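Local coordinates for hypothetical protein PA1234 (Pseudomonas aeruginosa, PDB 1Z6N) that is of unknown function but has a thioredoxin-type fold with a paired-cysteine motif, consistent with a thiol-disulfide redox role, and binds a magnesium ion at its surface, at residues F8-F14 against E87-I91; L49-R55 against L82-I86; E63-C69 against A110-V114. All coordinates share one frame. Residue numbers count along the deposited sequence, not the author numbering.

All three contacts join parts of one thioredoxin-type domain. Interaction 1 lines the outer edge of strand 86-91, and interaction 2 packs against the turn that leads into that strand; their segments adjoin in the sequence and their centres lie about 17 Å apart. Interaction 3 sets the putative CxxC pair, C66 and C69, against a cis-proline loop. Its centre is about 14 Å from that of interaction 1 (nearest atoms about 5 Å) and about 23 Å from that of interaction 2, on the opposite side of the chain's centre. The magnesium ion of interaction 1 is 18.6 Å from C69 SG, so the metal and the cysteine pair are separate sites.

Interaction 1: residues F8-F14 against E87-I91; sequences FDIGEDF and ELAII. With MG (magnesium ion), chain B.
The F8 ring (chi1 -168°, t; chi2 87°) lies over the A89 methyl: A89 CB sits 3.6 Å from the ring centroid and 16° off its normal, a CH-pi contact, while E87 O approaches the ring edge, 3.7 Å from F8 CE1. Helix 4-10 ends and the chain runs extended through G11 (phi/psi -63/151), E12 (-88/150) and D13 (-71/165), antiparallel beside the edge of strand 86-91 and joined to it by a single bridge. E12 and I90 form a hydrogen-bonded pair, CA-CA 5.0 Å, with E12 N to I90 O and I90 N to E12 O both 2.8 Å. Two CA-H...O contacts flank these bonds: G11 CA to I90 O 3.3 Å and A89 CA to E12 O 3.4 Å. An ideal CB on G11 would lie 2.9 Å from both I90 N and A89 CB, a clash; without a side chain, G11 CA can come within 4.4 Å of I90 CA. Water 2 extends the link, 2.9 Å from both F14 N and L88 O. F14 (chi1 t) turns its ring edge to I90, F14 CD1 to I90 CD1 4.0 Å.

D13 is the N-cap of helix 14-19, its OD1 accepting from A16 N. Its OD2 binds magnesium at 2.1 Å, and five waters at 1.9 to 2.2 Å complete six-fold coordination; water 1 also donates to D13 OD1 at 2.7 Å.

Residues 8-14 thus border strand 86-91, an outermost strand of this chain's sheet: strand 56-61 hydrogen-bonds along its other edge, while F14 packs between helices 23-39 and 67-82.

Interaction 2: residues L49-R55 against L82-I86; sequences LQRIERR and LQPNI
This contact, burying 455 Å² in total, joins the end of helix 43-50 and its following loop to the end of helix 67-82 and the turn into strand 86-91. Q83 (phi/psi -134/88), the first residue to leave helical angles, starts a type I turn closed by I86 N to Q83 O at 3.0 Å. Its side chain (chi1 t, chi2 p) serves both segments: Q83 NE2 donates to L49 O at 3.2 Å, and Q83 OE1 accepts from N85 N at 3.0 Å. The acceptor L49 O is thus a carbonyl in the last turn of helix 43-50, one residue before its end.

Beside that bond lies an apolar patch, with L49 CD2 to L82 CD1 3.7 Å and L49 CD1 to I86 CD1 4.0 Å; L49 also packs on L159 of helix 151-164. I52 CB lies 4.0 Å from Q83 CG and I52 CG2 4.1 Å from N85 CB. The loops lead into the parallel strands 56-61 and 86-91, which with helix 67-82 between them make the beta-alpha-beta unit of the thioredoxin fold; the contact lies where both strands begin.

Toward those strands the backbones close in, R55 CA and N85 CA being 4.6 Å apart. A CA-H...O contact joins R55 CA to N85 O at 3.3 Å. Water 7 donates to P84 O at 2.7 Å and accepts a weak bond from R55 NE at 2.7 Å.

Interaction 3: residues E63-C69 against A110-V114; sequences EMWCPDC and AIPLV
I111, P112 and C69 bury the most surface here (98, 55 and 39 Å²), in a contact without a hydrogen bond between its segments. I111 (chi1 53°, p; chi2 170°, t) sends CD1 into a pocket formed by E63 CG (3.7 Å), C66 CB (3.7 Å) and W65 CH2 (3.9 Å). The peptide bond before P112 is cis, and the proline ring packs on the helix start: P112 CD is 3.6 Å from D68 CB and 3.8 Å from C69 SG.

A CxxC at a helix start facing a cis-proline loop is characteristic of the active site of thioredoxin-family oxidoreductases, so this is probably a redox site. The cysteines are free thiols, C66 SG and C69 SG standing 3.7 Å apart. C66 (chi1 170°, t) is the N-cap of helix 67-82, C69 N donating to C66 SG at 3.4 Å, after a type I turn from E63 to C66 closed by C66 N to E63 O at 3.1 Å. C69 (chi1 -68°, m) accepts from E63 N at SG, 3.4 Å, and this sulfur also lies 3.9 Å from I111 CB and 3.6 Å from P112 N. The carboxylate of D68 pairs elsewhere, with Y145 and R130.

Interaction 1: residues F8-F14 against E87-I91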
# COMPACT_ATOMS: atom_id res chain seq x y z
N PHE A 8 -12.36 6.18 3.99
CA PHE A 8 -11.54 5.37 4.92
C PHE A 8 -12.40 4.53 5.88
O PHE A 8 -12.11 3.34 6.15
CB PHE A 8 -10.57 6.28 5.70
CG PHE A 8 -9.51 5.51 6.44
CD1 PHE A 8 -8.32 5.16 5.82
CD2 PHE A 8 -9.71 5.13 7.77
CE1 PHE A 8 -7.34 4.43 6.48
CE2 PHE A 8 -8.72 4.42 8.44
CZ PHE A 8 -7.54 4.06 7.79
N ASP A 9 -13.48 5.14 6.35
CA ASP A 9 -14.38 4.49 7.30
C ASP A 9 -15.05 3.24 6.70
O ASP A 9 -15.32 2.28 7.44
CB ASP A 9 -15.42 5.49 7.77
CG ASP A 9 -16.31 4.91 8.83
OD1 ASP A 9 -15.81 4.65 9.95
OD2 ASP A 9 -17.52 4.71 8.54
N ILE A 10 -15.31 3.23 5.39
CA ILE A 10 -15.95 2.06 4.78
C ILE A 10 -14.96 1.07 4.15
O ILE A 10 -15.33 -0.04 3.75
CB ILE A 10 -17.07 2.41 3.75
CG1 ILE A 10 -16.49 3.19 2.55
CG2 ILE A 10 -18.23 3.15 4.45
CD1 ILE A 10 -17.35 3.08 1.31
N GLY A 11 -13.69 1.46 4.07
CA GLY A 11 -12.67 0.54 3.63
C GLY A 11 -12.56 -0.62 4.59
O GLY A 11 -12.85 -0.51 5.79
N GLU A 12 -12.15 -1.76 4.04
CA GLU A 12 -11.92 -2.94 4.87
C GLU A 12 -10.50 -2.99 5.43
O GLU A 12 -9.57 -2.48 4.80
CB GLU A 12 -12.26 -4.19 4.08
CG GLU A 12 -13.73 -4.18 3.64
CD GLU A 12 -14.29 -5.54 3.23
OE1 GLU A 12 -14.55 -5.71 2.01
OE2 GLU A 12 -14.51 -6.41 4.10
N ASP A 13 -10.34 -3.59 6.61
CA ASP A 13 -8.99 -3.81 7.11
C ASP A 13 -8.30 -4.91 6.27
O ASP A 13 -8.95 -5.63 5.52
CB ASP A 13 -8.94 -4.06 8.63
CG ASP A 13 -9.73 -5.29 9.04
OD1 ASP A 13 -9.54 -6.37 8.44
OD2 ASP A 13 -10.54 -5.19 10.00
N PHE A 14 -6.98 -5.01 6.39
CA PHE A 14 -6.23 -5.94 5.56
C PHE A 14 -6.67 -7.38 5.74
O PHE A 14 -6.82 -8.13 4.76
CB PHE A 14 -4.73 -5.80 5.79
CG PHE A 14 -3.90 -6.61 4.85
CD1 PHE A 14 -3.80 -6.24 3.50
CD2 PHE A 14 -3.22 -7.74 5.29
CE1 PHE A 14 -3.01 -7.01 2.61
CE2 PHE A 14 -2.42 -8.50 4.41
CZ PHE A 14 -2.33 -8.12 3.08
N GLU A 87 -2.16 3.02 9.55
CA GLU A 87 -3.32 2.14 9.38
C GLU A 87 -3.83 2.15 7.94
O GLU A 87 -4.00 3.24 7.37
CB GLU A 87 -4.49 2.57 10.28
CG GLU A 87 -5.65 1.54 10.25
CD GLU A 87 -6.92 1.95 11.04
OE1 GLU A 87 -6.91 2.97 11.75
OE2 GLU A 87 -7.92 1.21 10.92
N LEU A 88 -4.08 0.96 7.38
CA LEU A 88 -4.64 0.80 6.02
C LEU A 88 -6.12 0.52 6.09
O LEU A 88 -6.57 -0.24 6.95
CB LEU A 88 -4.03 -0.43 5.31
CG LEU A 88 -2.65 -0.44 4.68
CD1 LEU A 88 -1.59 -0.28 5.75
CD2 LEU A 88 -2.44 -1.74 3.92
N ALA A 89 -6.86 1.10 5.14
CA ALA A 89 -8.25 0.66 4.89
C ALA A 89 -8.38 0.58 3.39
O ALA A 89 -7.88 1.45 2.66
CB ALA A 89 -9.24 1.65 5.45
N ILE A 90 -9.07 -0.45 2.91
CA ILE A 90 -9.06 -0.76 1.47
C ILE A 90 -10.47 -0.75 0.87
O ILE A 90 -11.37 -1.43 1.36
CB ILE A 90 -8.43 -2.16 1.25
CG1 ILE A 90 -7.00 -2.16 1.81
CG2 ILE A 90 -8.36 -2.52 -0.23
CD1 ILE A 90 -6.49 -3.57 2.25
N ILE A 91 -10.63 0.08 -0.16
CA ILE A 91 -11.87 0.15 -0.96
C ILE A 91 -11.60 -0.47 -2.33
O ILE A 91 -10.45 -0.79 -2.67
CB ILE A 91 -12.36 1.60 -1.15
CG1 ILE A 91 -11.31 2.44 -1.89
CG2 ILE A 91 -12.74 2.19 0.20
CD1 ILE A 91 -11.80 3.87 -2.27
MG MG B . -11.56 -6.52 11.21
O HOH W 1 -11.01 -8.07 9.95
O HOH W 2 -5.71 -2.85 7.78
O HOH W 3 -12.51 -7.85 12.44
O HOH W 4 -13.14 -6.06 10.17
O HOH W 5 -11.91 -4.95 12.57
O HOH W 6 -9.71 -6.79 12.31

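Interaction 2: residues L49-R55 against L82-I86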
# COMPACT_ATOMS: atom_id res chain seq x y z
N LEU A 49 10.90 3.59 10.08
CA LEU A 49 9.59 3.15 10.54
C LEU A 49 9.36 3.44 12.02
O LEU A 49 8.26 3.80 12.44
CB LEU A 49 9.47 1.66 10.26
CG LEU A 49 8.13 0.95 10.13
CD1 LEU A 49 7.24 1.60 9.08
CD2 LEU A 49 8.44 -0.48 9.75
N GLN A 50 10.42 3.30 12.82
CA GLN A 50 10.37 3.56 14.25
C GLN A 50 10.14 5.05 14.57
O GLN A 50 9.52 5.37 15.58
CB GLN A 50 11.68 3.07 14.89
CG GLN A 50 11.62 2.75 16.37
CD GLN A 50 12.89 2.07 16.87
OE1 GLN A 50 13.30 1.03 16.35
NE2 GLN A 50 13.51 2.66 17.89
N ARG A 51 10.61 5.93 13.69
CA ARG A 51 10.50 7.39 13.88
C ARG A 51 9.08 7.97 13.67
O ARG A 51 8.88 9.17 13.86
CB ARG A 51 11.48 8.14 12.96
CG ARG A 51 12.95 7.91 13.25
CD ARG A 51 13.80 8.95 12.52
NE ARG A 51 14.92 8.34 11.80
CZ ARG A 51 14.99 8.20 10.47
NH1 ARG A 51 16.05 7.63 9.92
NH2 ARG A 51 14.01 8.66 9.69
N ILE A 52 8.12 7.13 13.27
CA ILE A 52 6.76 7.62 13.03
C ILE A 52 6.02 7.77 14.36
O ILE A 52 5.63 6.78 14.98
CB ILE A 52 5.97 6.68 12.06
CG1 ILE A 52 6.78 6.38 10.78
CG2 ILE A 52 4.58 7.24 11.74
CD1 ILE A 52 7.18 7.59 9.93
N GLU A 53 5.84 9.02 14.79
CA GLU A 53 5.22 9.31 16.09
C GLU A 53 3.77 9.76 15.98
O GLU A 53 3.02 9.66 16.95
CB GLU A 53 6.00 10.39 16.85
CG GLU A 53 7.44 10.59 16.43
CD GLU A 53 7.61 11.64 15.34
OE1 GLU A 53 8.44 12.56 15.52
OE2 GLU A 53 6.90 11.56 14.31
N ARG A 54 3.39 10.26 14.80
CA ARG A 54 2.03 10.73 14.54
C ARG A 54 1.26 9.65 13.79
O ARG A 54 1.86 8.72 13.25
CB ARG A 54 2.05 12.02 13.71
CG ARG A 54 2.99 13.10 14.23
CD ARG A 54 2.35 14.47 14.09
NE ARG A 54 1.51 14.78 15.25
CZ ARG A 54 0.76 15.88 15.38
NH1 ARG A 54 0.72 16.79 14.42
NH2 ARG A 54 0.05 16.05 16.49
N ARG A 55 -0.07 9.78 13.74
CA ARG A 55 -0.90 8.80 13.05
C ARG A 55 -1.07 9.14 11.57
O ARG A 55 -1.27 10.30 11.20
CB ARG A 55 -2.26 8.65 13.73
CG ARG A 55 -2.17 8.30 15.22
CD ARG A 55 -3.52 7.92 15.80
NE ARG A 55 -3.67 6.47 15.89
CZ ARG A 55 -3.48 5.76 17.00
NH1 ARG A 55 -3.14 6.35 18.14
NH2 ARG A 55 -3.63 4.44 16.96
N LEU A 82 4.16 -3.53 12.28
CA LEU A 82 5.36 -3.08 13.00
C LEU A 82 5.19 -1.68 13.60
O LEU A 82 5.81 -1.34 14.61
CB LEU A 82 6.57 -3.07 12.06
CG LEU A 82 7.05 -4.40 11.49
CD1 LEU A 82 8.09 -4.12 10.42
CD2 LEU A 82 7.62 -5.34 12.56
N GLN A 83 4.36 -0.87 12.95
CA GLN A 83 4.15 0.51 13.37
C GLN A 83 2.65 0.83 13.36
O GLN A 83 2.12 1.27 12.35
CB GLN A 83 4.95 1.46 12.45
CG GLN A 83 4.83 2.96 12.76
CD GLN A 83 4.89 3.28 14.24
OE1 GLN A 83 3.88 3.21 14.94
NE2 GLN A 83 6.08 3.62 14.72
N PRO A 84 1.96 0.56 14.49
CA PRO A 84 0.52 0.77 14.67
C PRO A 84 0.05 2.20 14.34
O PRO A 84 -1.14 2.39 14.09
CB PRO A 84 0.29 0.44 16.15
CG PRO A 84 1.64 0.47 16.77
CD PRO A 84 2.56 -0.02 15.71
N ASN A 85 0.96 3.17 14.33
CA ASN A 85 0.62 4.55 13.95
C ASN A 85 0.19 4.67 12.48
O ASN A 85 -0.41 5.68 12.09
CB ASN A 85 1.79 5.51 14.22
CG ASN A 85 1.84 5.97 15.67
OD1 ASN A 85 2.89 6.41 16.15
ND2 ASN A 85 0.72 5.88 16.38
N ILE A 86 0.53 3.67 11.68
CA ILE A 86 0.10 3.60 10.27
C ILE A 86 -1.07 2.62 10.20
O ILE A 86 -0.98 1.52 10.74
CB ILE A 86 1.25 3.09 9.35
CG1 ILE A 86 2.43 4.07 9.34
CG2 ILE A 86 0.75 2.87 7.91
CD1 ILE A 86 3.71 3.46 8.80
O HOH W 7 -2.94 4.44 14.20

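Interaction 3: residues E63-C69 against A110-V114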
# COMPACT_ATOMS: atom_id res chain seq x y z
N GLU A 63 -7.60 -4.79 -5.06
CA GLU A 63 -8.40 -5.99 -5.31
C GLU A 63 -7.51 -7.21 -5.12
O GLU A 63 -6.34 -7.21 -5.53
CB GLU A 63 -8.92 -6.01 -6.74
CG GLU A 63 -9.78 -4.79 -7.15
CD GLU A 63 -11.29 -5.00 -7.05
OE1 GLU A 63 -12.00 -3.99 -6.84
OE2 GLU A 63 -11.77 -6.13 -7.25
N MET A 64 -8.07 -8.27 -4.54
CA MET A 64 -7.26 -9.45 -4.25
C MET A 64 -6.78 -10.24 -5.46
O MET A 64 -5.86 -11.06 -5.33
CB MET A 64 -7.98 -10.38 -3.25
CG MET A 64 -7.75 -10.00 -1.81
SD MET A 64 -6.02 -10.27 -1.19
CE MET A 64 -6.05 -12.13 -1.12
N TRP A 65 -7.42 -10.05 -6.62
CA TRP A 65 -6.97 -10.74 -7.83
C TRP A 65 -5.74 -10.09 -8.47
O TRP A 65 -5.15 -10.65 -9.38
CB TRP A 65 -8.10 -10.81 -8.86
CG TRP A 65 -8.77 -9.51 -9.11
CD1 TRP A 65 -9.93 -9.07 -8.54
CD2 TRP A 65 -8.34 -8.45 -10.00
NE1 TRP A 65 -10.25 -7.81 -9.00
CE2 TRP A 65 -9.28 -7.41 -9.89
CE3 TRP A 65 -7.23 -8.28 -10.86
CZ2 TRP A 65 -9.17 -6.21 -10.62
CZ3 TRP A 65 -7.11 -7.07 -11.57
CH2 TRP A 65 -8.07 -6.06 -11.44
N CYS A 66 -5.41 -8.87 -8.03
CA CYS A 66 -4.34 -8.09 -8.65
C CYS A 66 -2.99 -8.43 -8.02
O CYS A 66 -2.82 -8.23 -6.83
CB CYS A 66 -4.66 -6.60 -8.48
SG CYS A 66 -3.26 -5.57 -8.95
N PRO A 67 -2.04 -8.98 -8.81
CA PRO A 67 -0.72 -9.31 -8.27
C PRO A 67 -0.01 -8.13 -7.64
O PRO A 67 0.68 -8.29 -6.63
CB PRO A 67 0.05 -9.83 -9.50
CG PRO A 67 -1.01 -10.44 -10.31
CD PRO A 67 -2.16 -9.44 -10.21
N ASP A 68 -0.19 -6.94 -8.22
CA ASP A 68 0.44 -5.74 -7.67
C ASP A 68 -0.14 -5.41 -6.29
O ASP A 68 0.57 -4.92 -5.42
CB ASP A 68 0.27 -4.55 -8.61
CG ASP A 68 0.90 -4.79 -9.95
OD1 ASP A 68 2.14 -4.97 -9.97
OD2 ASP A 68 0.18 -4.85 -10.96
N CYS A 69 -1.44 -5.67 -6.09
CA CYS A 69 -2.04 -5.53 -4.76
C CYS A 69 -1.53 -6.59 -3.80
O CYS A 69 -1.21 -6.28 -2.65
CB CYS A 69 -3.56 -5.60 -4.84
SG CYS A 69 -4.28 -4.18 -5.70
N ALA A 110 -5.16 2.65 -11.73
CA ALA A 110 -4.23 1.52 -11.70
C ALA A 110 -4.08 1.15 -10.24
O ALA A 110 -3.89 2.03 -9.39
CB ALA A 110 -2.89 1.93 -12.30
N ILE A 111 -4.21 -0.14 -9.94
CA ILE A 111 -4.20 -0.58 -8.55
C ILE A 111 -2.91 -1.35 -8.22
O ILE A 111 -2.32 -1.99 -9.11
CB ILE A 111 -5.46 -1.41 -8.19
CG1 ILE A 111 -5.65 -2.56 -9.18
CG2 ILE A 111 -6.71 -0.49 -8.11
CD1 ILE A 111 -6.70 -3.56 -8.77
N PRO A 112 -2.46 -1.30 -6.95
CA PRO A 112 -3.09 -0.56 -5.85
C PRO A 112 -2.82 0.93 -5.94
O PRO A 112 -1.70 1.34 -6.29
CB PRO A 112 -2.37 -1.11 -4.62
CG PRO A 112 -1.03 -1.52 -5.12
CD PRO A 112 -1.28 -2.05 -6.50
N LEU A 113 -3.84 1.72 -5.63
CA LEU A 113 -3.69 3.15 -5.47
C LEU A 113 -3.68 3.41 -3.97
O LEU A 113 -4.65 3.09 -3.29
CB LEU A 113 -4.86 3.88 -6.15
CG LEU A 113 -5.00 5.38 -5.87
CD1 LEU A 113 -3.78 6.13 -6.42
CD2 LEU A 113 -6.30 5.94 -6.48
N VAL A 114 -2.58 3.98 -3.47
CA VAL A 114 -2.42 4.19 -2.05
C VAL A 114 -2.31 5.69 -1.79
O VAL A 114 -1.34 6.33 -2.20
CB VAL A 114 -1.16 3.47 -1.50
CG1 VAL A 114 -1.02 3.71 -0.01
CG2 VAL A 114 -1.23 1.95 -1.79